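Local coordinates for putative gdp-fucose protein o-fucosyltransferase 1 (PDB 3ZY2), which is a putative peptide O-fucosyltransferase, a glycosyltransferase of the GT-B clan, and carries guanosine-5'-diphosphate in this model, at residues I11-C16 with R39-P44; Q26-L31 with S186-L191; V65-K70 with Y190-S195. One frame throughout, in Å; residues are numbered along the deposited sequence.

Contact 1 (I11-C16 with R39-P44); sequences IVFCPC and RTLVLP
Ile11 and its neighbours on strand 10-13 are joined to strand 40-42 by two backbone hydrogen bonds that use both polar atoms of one residue. Ile11 N donates to Thr40 O at 2.9 Å, and Ile11 O accepts from Val42 N at 2.8 Å, with an N-H...O angle of 168°. Beyond this parallel bridge to Leu41 the strands part, and a water fills the next rung: it accepts from Phe13 N and donates to Val42 O, at 2.8 Å from the latter. The two strands are the beta arms of a beta-alpha-beta unit whose crossover is helix 20-37, within the parallel sheet of the N-terminal half of this GT-B protein; on its other side strand 10-13 pairs with strand 168-171, where Val12 finds its backbone partners in Leu169 and Phe171. Side chains close in around the bonds. Leu41 CD1 lies 3.7 Å from Ile11 CG2, while Val12 and Val42 run side by side, pointing the same way. Arg39 crosses Ile11 at about a right angle, its CD 3.9 Å from Ile11 CG1; its guanidinium is taken up by carbonyls, NH1 by Tyr10 O and NH2 by Tyr166 O. Thr40 OG1 is hydrogen-bonded to Asp6 OD2. Further on, Phe13 CG stands between backbone N and carbonyl carbon (chi1 80°). The ring comes near Leu41 CD1 and Pro44, just past strand 40-42, with CZ 3.7 Å from Pro44 CG. Pro15, centre of an inverse gamma turn between the disulfide-linked Cys14 and Cys16, sets its CG against Pro44 CB.

Contact 2 (Q26-L31 with S186-L191); sequences QFLGVL and SIQKYL
Leu28, on helix 20-37, reaches across to meet Ile187 and Gln188 of a 3-10 segment and Leu191 just after it. Its chain leaves the helix with CG anti to the carbonyl carbon (chi1 -60°), and the fork beyond CG divides the work. CD1 goes to the amide end of Gln188, 3.9 Å from OE1, a van der Waals touch; OE1 is hydrogen-bonded to Arg342 NE. CD2 has more company: it lies 3.8 Å from Leu191 CD1 and 3.9 Å from Gln188 N, and also touches CB and CG2 of Ile187. The methyl thus rests against the turn where its backbone passes from Ile187 to Gln188. Ile187 also reaches the helix: its CD1 lies 3.5 Å from Leu28 O, and its CG2 packs on Leu31 CD1 at 3.8 Å as the two side chains slide past each other in opposite directions. Leu191 sets CD2 3.6 Å from Phe27 CE2. One turn along the helix, Leu31 CD1 sits over a face of the same ring, offset toward its rim, so Phe27 is held by a leucine from its own helix and another from the loop. The contact is buried and made by van der Waals packing, mostly between aliphatic and aromatic side chains. It joins helix 20-37, whose Phe27 and Leu31 also lie on Leu41 of strand 40-42, to the 186-191 segment, with helix 335-346 alongside, Arg342 on Leu28 and Ile339 on Gln188.

Contact 3 (V65-K70 with Y190-S195); sequences VGTVAK and YLRWSS
Thr67 and Val68 of helix 65-68 lie against the backbone carbonyl of Tyr190. Thr67 CG2 comes within 3.6 Å of Tyr190 O, and Val68 CB within 3.5 Å of the same oxygen. Val68 N is 3.3 Å from Tyr190 O, too poorly angled for a hydrogen bond. The hydroxyl branch of Thr67 turns to Arg192, whose side chain it crosses at about a right angle: OG1 is 3.7 Å from Arg192 CD and stands over one face of the guanidinium. A bend at chi3 (-63°) places Arg192 NE 3.9 Å from Thr67 OG1. The Tyr190 ring takes Thr67 O at its edge, with Lys70 CB 4.2 Å from Tyr190 CD1, and also meets the Tyr71 ring, planes at about 40°. Val68 CG2 touches Leu191 CD2 on the buried side, toward helix 20-37. Further out, backbone bonds of Arg192 with Gln64 and of Ser194 with Leu62 tie the loop to residues 62-64, just ahead of helix 65-68. Ser194 is at the N-cap of helix 195-208; its OG is hydrogen-bonded to Phe61 O and weakly to Ile197 N. The contact therefore rests on van der Waals packing between its segments, and Lys70 NZ and Arg192 NH1, 5.9 Å apart, probably repel each other mildly on its exposed side.

In the fold
From the N terminus, strand 10-13 leads into helix 20-37 and strand 40-42, and contact 1 closes this short crossover. Contact 2 starts inside that loop, on the helix at 26-31, and ends far along the chain at 186-191, so the two contacts cross. Contact 3 opens only after contact 1 has closed; it starts at 65-70 and ends on the same stretch as contact 2, sharing Tyr190 and Leu191. Leu41 and Pro44 of contact 1 pack on Leu31 and Phe27 of contact 2, Leu31 meets Val68 of contact 3, and Leu43 touches Val65 and Val68. Together they tie the N-terminal sheet, its first helix and helix 65-68 to the segment leading into helix 195-208.

Contact 1 (I11-C16 with R39-P44)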
# COMPACT_ATOMS: atom_id res chain seq x y z
N ILE A 11 -18.68 -7.78 2.87
CA ILE A 11 -17.53 -7.02 2.41
C ILE A 11 -18.05 -5.78 1.71
O ILE A 11 -18.96 -5.88 0.89
CB ILE A 11 -16.67 -7.83 1.41
CG1 ILE A 11 -15.96 -8.99 2.11
CG2 ILE A 11 -15.64 -6.95 0.69
CD1 ILE A 11 -15.57 -10.10 1.14
N VAL A 12 -17.47 -4.63 2.04
CA VAL A 12 -17.80 -3.37 1.34
C VAL A 12 -16.48 -2.69 0.99
O VAL A 12 -15.50 -2.80 1.75
CB VAL A 12 -18.74 -2.44 2.18
CG1 VAL A 12 -18.10 -2.03 3.52
CG2 VAL A 12 -19.17 -1.22 1.36
N PHE A 13 -16.43 -2.05 -0.17
CA PHE A 13 -15.17 -1.44 -0.61
C PHE A 13 -15.41 -0.26 -1.52
O PHE A 13 -16.50 -0.13 -2.11
CB PHE A 13 -14.26 -2.48 -1.33
CG PHE A 13 -14.65 -2.74 -2.76
CD1 PHE A 13 -15.77 -3.51 -3.06
CD2 PHE A 13 -13.89 -2.18 -3.81
CE1 PHE A 13 -16.15 -3.72 -4.40
CE2 PHE A 13 -14.27 -2.38 -5.16
CZ PHE A 13 -15.39 -3.15 -5.44
N CYS A 14 -14.38 0.58 -1.62
CA CYS A 14 -14.33 1.66 -2.59
C CYS A 14 -13.50 1.24 -3.80
O CYS A 14 -12.34 0.83 -3.61
CB CYS A 14 -13.68 2.91 -1.99
SG CYS A 14 -13.67 4.25 -3.21
N PRO A 15 -14.06 1.37 -5.02
CA PRO A 15 -13.24 1.21 -6.22
C PRO A 15 -12.51 2.53 -6.42
O PRO A 15 -12.85 3.33 -7.29
CB PRO A 15 -14.26 0.96 -7.34
CG PRO A 15 -15.53 1.55 -6.86
CD PRO A 15 -15.44 1.78 -5.36
N CYS A 16 -11.52 2.76 -5.57
CA CYS A 16 -10.99 4.10 -5.36
C CYS A 16 -9.77 4.41 -6.19
O CYS A 16 -9.10 5.42 -5.96
CB CYS A 16 -10.69 4.31 -3.86
SG CYS A 16 -11.96 5.24 -2.93
N ARG A 39 -18.48 -14.38 2.00
CA ARG A 39 -19.17 -13.23 2.56
C ARG A 39 -19.96 -12.59 1.42
O ARG A 39 -19.54 -12.63 0.26
CB ARG A 39 -18.18 -12.21 3.10
CG ARG A 39 -17.64 -12.57 4.49
CD ARG A 39 -16.68 -11.50 4.97
NE ARG A 39 -16.18 -11.80 6.32
CZ ARG A 39 -16.57 -11.18 7.43
NH1 ARG A 39 -17.45 -10.19 7.40
NH2 ARG A 39 -16.04 -11.53 8.59
N THR A 40 -21.09 -11.99 1.78
CA THR A 40 -21.88 -11.23 0.81
C THR A 40 -21.15 -9.94 0.45
O THR A 40 -20.65 -9.24 1.33
CB THR A 40 -23.26 -10.89 1.38
OG1 THR A 40 -23.98 -12.11 1.60
CG2 THR A 40 -24.08 -10.06 0.39
N LEU A 41 -21.08 -9.65 -0.86
CA LEU A 41 -20.44 -8.43 -1.35
C LEU A 41 -21.46 -7.32 -1.49
O LEU A 41 -22.46 -7.47 -2.19
CB LEU A 41 -19.75 -8.66 -2.69
CG LEU A 41 -19.02 -7.44 -3.25
CD1 LEU A 41 -17.89 -7.01 -2.30
CD2 LEU A 41 -18.50 -7.73 -4.66
N VAL A 42 -21.19 -6.19 -0.83
CA VAL A 42 -21.94 -4.97 -1.07
C VAL A 42 -21.49 -4.41 -2.42
O VAL A 42 -20.30 -4.17 -2.63
CB VAL A 42 -21.72 -3.90 0.04
CG1 VAL A 42 -22.57 -2.64 -0.24
CG2 VAL A 42 -22.02 -4.50 1.45
N LEU A 43 -22.44 -4.23 -3.33
CA LEU A 43 -22.09 -3.79 -4.67
C LEU A 43 -21.60 -2.33 -4.59
O LEU A 43 -22.23 -1.47 -3.96
CB LEU A 43 -23.29 -3.96 -5.61
CG LEU A 43 -23.68 -5.42 -5.86
CD1 LEU A 43 -25.11 -5.50 -6.42
CD2 LEU A 43 -22.70 -6.08 -6.83
N PRO A 44 -20.42 -2.03 -5.19
CA PRO A 44 -19.84 -0.71 -5.03
C PRO A 44 -20.60 0.36 -5.80
O PRO A 44 -21.24 0.05 -6.82
CB PRO A 44 -18.46 -0.87 -5.66
CG PRO A 44 -18.65 -1.91 -6.72
CD PRO A 44 -19.66 -2.89 -6.11
O HOH W 1 -18.74 -2.00 -1.95

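Contact 2 (Q26-L31 with S186-L191)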
# COMPACT_ATOMS: atom_id res chain seq x y z
N GLN A 26 -10.68 -4.01 -11.15
CA GLN A 26 -10.49 -4.45 -9.75
C GLN A 26 -11.76 -5.11 -9.23
O GLN A 26 -11.68 -6.08 -8.46
CB GLN A 26 -10.09 -3.26 -8.87
CG GLN A 26 -8.65 -2.83 -9.08
CD GLN A 26 -8.15 -1.97 -7.93
OE1 GLN A 26 -8.61 -0.85 -7.75
NE2 GLN A 26 -7.23 -2.51 -7.13
N PHE A 27 -12.93 -4.65 -9.65
CA PHE A 27 -14.21 -5.24 -9.19
C PHE A 27 -14.32 -6.75 -9.50
O PHE A 27 -14.78 -7.51 -8.67
CB PHE A 27 -15.37 -4.41 -9.79
CG PHE A 27 -16.72 -4.93 -9.48
CD1 PHE A 27 -17.10 -5.31 -8.20
CD2 PHE A 27 -17.67 -4.97 -10.49
CE1 PHE A 27 -18.42 -5.78 -7.95
CE2 PHE A 27 -18.98 -5.42 -10.25
CZ PHE A 27 -19.34 -5.84 -8.95
N LEU A 28 -13.85 -7.16 -10.68
CA LEU A 28 -13.80 -8.61 -11.02
C LEU A 28 -13.02 -9.39 -9.97
O LEU A 28 -13.46 -10.46 -9.54
CB LEU A 28 -13.16 -8.82 -12.39
CG LEU A 28 -13.88 -8.14 -13.54
CD1 LEU A 28 -13.12 -8.49 -14.82
CD2 LEU A 28 -15.33 -8.55 -13.62
N GLY A 29 -11.85 -8.88 -9.59
CA GLY A 29 -11.05 -9.52 -8.53
C GLY A 29 -11.74 -9.52 -7.18
O GLY A 29 -11.67 -10.48 -6.43
N VAL A 30 -12.46 -8.44 -6.88
CA VAL A 30 -13.18 -8.39 -5.61
C VAL A 30 -14.34 -9.38 -5.56
O VAL A 30 -14.58 -10.02 -4.53
CB VAL A 30 -13.66 -6.96 -5.23
CG1 VAL A 30 -14.33 -7.00 -3.87
CG2 VAL A 30 -12.50 -5.94 -5.22
N LEU A 31 -15.03 -9.55 -6.67
CA LEU A 31 -16.09 -10.55 -6.75
C LEU A 31 -15.54 -11.94 -6.41
O LEU A 31 -16.15 -12.66 -5.61
CB LEU A 31 -16.72 -10.54 -8.14
CG LEU A 31 -17.76 -9.44 -8.35
CD1 LEU A 31 -17.96 -9.16 -9.83
CD2 LEU A 31 -19.10 -9.80 -7.73
N SER A 186 -13.06 -14.03 -16.92
CA SER A 186 -14.35 -14.64 -17.23
C SER A 186 -15.50 -14.17 -16.36
O SER A 186 -16.66 -14.33 -16.73
CB SER A 186 -14.22 -16.17 -17.19
OG SER A 186 -13.93 -16.58 -15.87
N ILE A 187 -15.21 -13.54 -15.21
CA ILE A 187 -16.26 -13.01 -14.35
C ILE A 187 -17.04 -11.89 -15.06
O ILE A 187 -18.18 -11.61 -14.69
CB ILE A 187 -15.68 -12.60 -12.97
CG1 ILE A 187 -15.09 -13.85 -12.31
CG2 ILE A 187 -16.75 -11.95 -12.04
CD1 ILE A 187 -14.36 -13.57 -10.99
N GLN A 188 -16.46 -11.28 -16.10
CA GLN A 188 -17.19 -10.27 -16.88
C GLN A 188 -18.51 -10.82 -17.45
O GLN A 188 -19.44 -10.06 -17.71
CB GLN A 188 -16.29 -9.74 -17.99
CG GLN A 188 -16.84 -8.48 -18.70
CD GLN A 188 -16.49 -7.17 -17.99
OE1 GLN A 188 -15.34 -6.95 -17.59
NE2 GLN A 188 -17.47 -6.28 -17.86
N LYS A 189 -18.60 -12.15 -17.58
CA LYS A 189 -19.85 -12.81 -18.01
C LYS A 189 -21.05 -12.34 -17.16
O LYS A 189 -22.19 -12.21 -17.65
CB LYS A 189 -19.69 -14.34 -17.93
CG LYS A 189 -20.96 -15.12 -18.15
CD LYS A 189 -20.68 -16.61 -18.04
CE LYS A 189 -21.90 -17.36 -17.52
NZ LYS A 189 -23.09 -17.24 -18.42
N TYR A 190 -20.77 -12.05 -15.89
CA TYR A 190 -21.79 -11.74 -14.90
C TYR A 190 -22.04 -10.26 -14.74
O TYR A 190 -22.83 -9.87 -13.89
CB TYR A 190 -21.45 -12.39 -13.55
CG TYR A 190 -21.26 -13.87 -13.67
CD1 TYR A 190 -22.35 -14.71 -13.74
CD2 TYR A 190 -19.98 -14.42 -13.74
CE1 TYR A 190 -22.19 -16.09 -13.86
CE2 TYR A 190 -19.81 -15.79 -13.84
CZ TYR A 190 -20.92 -16.61 -13.91
OH TYR A 190 -20.75 -17.97 -14.03
N LEU A 191 -21.39 -9.46 -15.57
CA LEU A 191 -21.69 -8.00 -15.61
C LEU A 191 -22.47 -7.73 -16.89
O LEU A 191 -21.89 -7.63 -17.98
CB LEU A 191 -20.42 -7.15 -15.54
CG LEU A 191 -19.54 -7.37 -14.30
CD1 LEU A 191 -18.42 -6.36 -14.25
CD2 LEU A 191 -20.30 -7.36 -12.98

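Contact 3 (V65-K70 with Y190-S195)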
# COMPACT_ATOMS: atom_id res chain seq x y z
N VAL A 65 -28.36 -6.51 -11.17
CA VAL A 65 -28.10 -7.22 -9.92
C VAL A 65 -28.37 -8.72 -10.07
O VAL A 65 -27.57 -9.55 -9.61
CB VAL A 65 -28.90 -6.61 -8.76
CG1 VAL A 65 -28.74 -7.46 -7.49
CG2 VAL A 65 -28.47 -5.17 -8.52
N GLY A 66 -29.47 -9.08 -10.74
CA GLY A 66 -29.81 -10.49 -10.95
C GLY A 66 -28.71 -11.31 -11.59
O GLY A 66 -28.48 -12.47 -11.19
N THR A 67 -28.00 -10.72 -12.54
CA THR A 67 -26.96 -11.43 -13.25
C THR A 67 -25.69 -11.62 -12.41
O THR A 67 -25.13 -12.70 -12.39
CB THR A 67 -26.67 -10.77 -14.60
OG1 THR A 67 -27.90 -10.73 -15.36
CG2 THR A 67 -25.66 -11.58 -15.38
N VAL A 68 -25.27 -10.57 -11.71
CA VAL A 68 -24.07 -10.70 -10.89
C VAL A 68 -24.27 -11.68 -9.73
O VAL A 68 -23.34 -12.38 -9.34
CB VAL A 68 -23.53 -9.32 -10.46
CG1 VAL A 68 -24.35 -8.69 -9.33
CG2 VAL A 68 -22.07 -9.44 -10.03
N ALA A 69 -25.51 -11.74 -9.23
CA ALA A 69 -25.88 -12.67 -8.15
C ALA A 69 -25.71 -14.13 -8.57
O ALA A 69 -25.63 -15.01 -7.71
CB ALA A 69 -27.31 -12.40 -7.70
N LYS A 70 -25.64 -14.39 -9.87
CA LYS A 70 -25.45 -15.77 -10.34
C LYS A 70 -24.00 -16.22 -10.12
O LYS A 70 -23.68 -17.42 -10.16
CB LYS A 70 -25.84 -15.91 -11.80
CG LYS A 70 -27.28 -15.49 -12.08
CD LYS A 70 -28.23 -16.65 -12.07
CE LYS A 70 -29.54 -16.29 -12.81
NZ LYS A 70 -29.33 -15.89 -14.23
N TYR A 190 -20.77 -12.05 -15.89
CA TYR A 190 -21.79 -11.74 -14.90
C TYR A 190 -22.04 -10.26 -14.74
O TYR A 190 -22.83 -9.87 -13.89
CB TYR A 190 -21.45 -12.39 -13.55
CG TYR A 190 -21.26 -13.87 -13.67
CD1 TYR A 190 -22.35 -14.71 -13.74
CD2 TYR A 190 -19.98 -14.42 -13.74
CE1 TYR A 190 -22.19 -16.09 -13.86
CE2 TYR A 190 -19.81 -15.79 -13.84
CZ TYR A 190 -20.92 -16.61 -13.91
OH TYR A 190 -20.75 -17.97 -14.03
N LEU A 191 -21.39 -9.46 -15.57
CA LEU A 191 -21.69 -8.00 -15.61
C LEU A 191 -22.47 -7.73 -16.89
O LEU A 191 -21.89 -7.63 -17.98
CB LEU A 191 -20.42 -7.15 -15.54
CG LEU A 191 -19.54 -7.37 -14.30
CD1 LEU A 191 -18.42 -6.36 -14.25
CD2 LEU A 191 -20.30 -7.36 -12.98
N ARG A 192 -23.78 -7.62 -16.74
CA ARG A 192 -24.71 -7.44 -17.86
C ARG A 192 -25.28 -6.04 -17.74
O ARG A 192 -25.80 -5.68 -16.69
CB ARG A 192 -25.84 -8.47 -17.76
CG ARG A 192 -26.88 -8.31 -18.86
CD ARG A 192 -27.87 -9.45 -18.87
NE ARG A 192 -27.19 -10.72 -19.16
CZ ARG A 192 -27.76 -11.91 -19.07
NH1 ARG A 192 -29.03 -12.04 -18.70
NH2 ARG A 192 -27.04 -12.99 -19.35
N TRP A 193 -25.19 -5.24 -18.81
CA TRP A 193 -25.69 -3.87 -18.76
C TRP A 193 -27.14 -3.81 -18.34
O TRP A 193 -27.96 -4.65 -18.72
CB TRP A 193 -25.51 -3.13 -20.10
CG TRP A 193 -24.06 -3.12 -20.49
CD1 TRP A 193 -23.47 -3.91 -21.44
CD2 TRP A 193 -23.02 -2.34 -19.90
NE1 TRP A 193 -22.12 -3.65 -21.49
CE2 TRP A 193 -21.82 -2.69 -20.55
CE3 TRP A 193 -22.98 -1.37 -18.88
CZ2 TRP A 193 -20.57 -2.12 -20.21
CZ3 TRP A 193 -21.75 -0.79 -18.56
CH2 TRP A 193 -20.57 -1.16 -19.24
N SER A 194 -27.46 -2.77 -17.56
CA SER A 194 -28.84 -2.54 -17.14
C SER A 194 -29.74 -2.50 -18.37
O SER A 194 -29.29 -2.19 -19.51
CB SER A 194 -28.94 -1.22 -16.38
OG SER A 194 -28.59 -0.13 -17.24
N SER A 195 -31.00 -2.83 -18.18
CA SER A 195 -31.93 -2.81 -19.29
C SER A 195 -31.97 -1.44 -19.96
O SER A 195 -32.07 -1.35 -21.18
CB SER A 195 -33.31 -3.25 -18.82
OG SER A 195 -33.82 -2.32 -17.89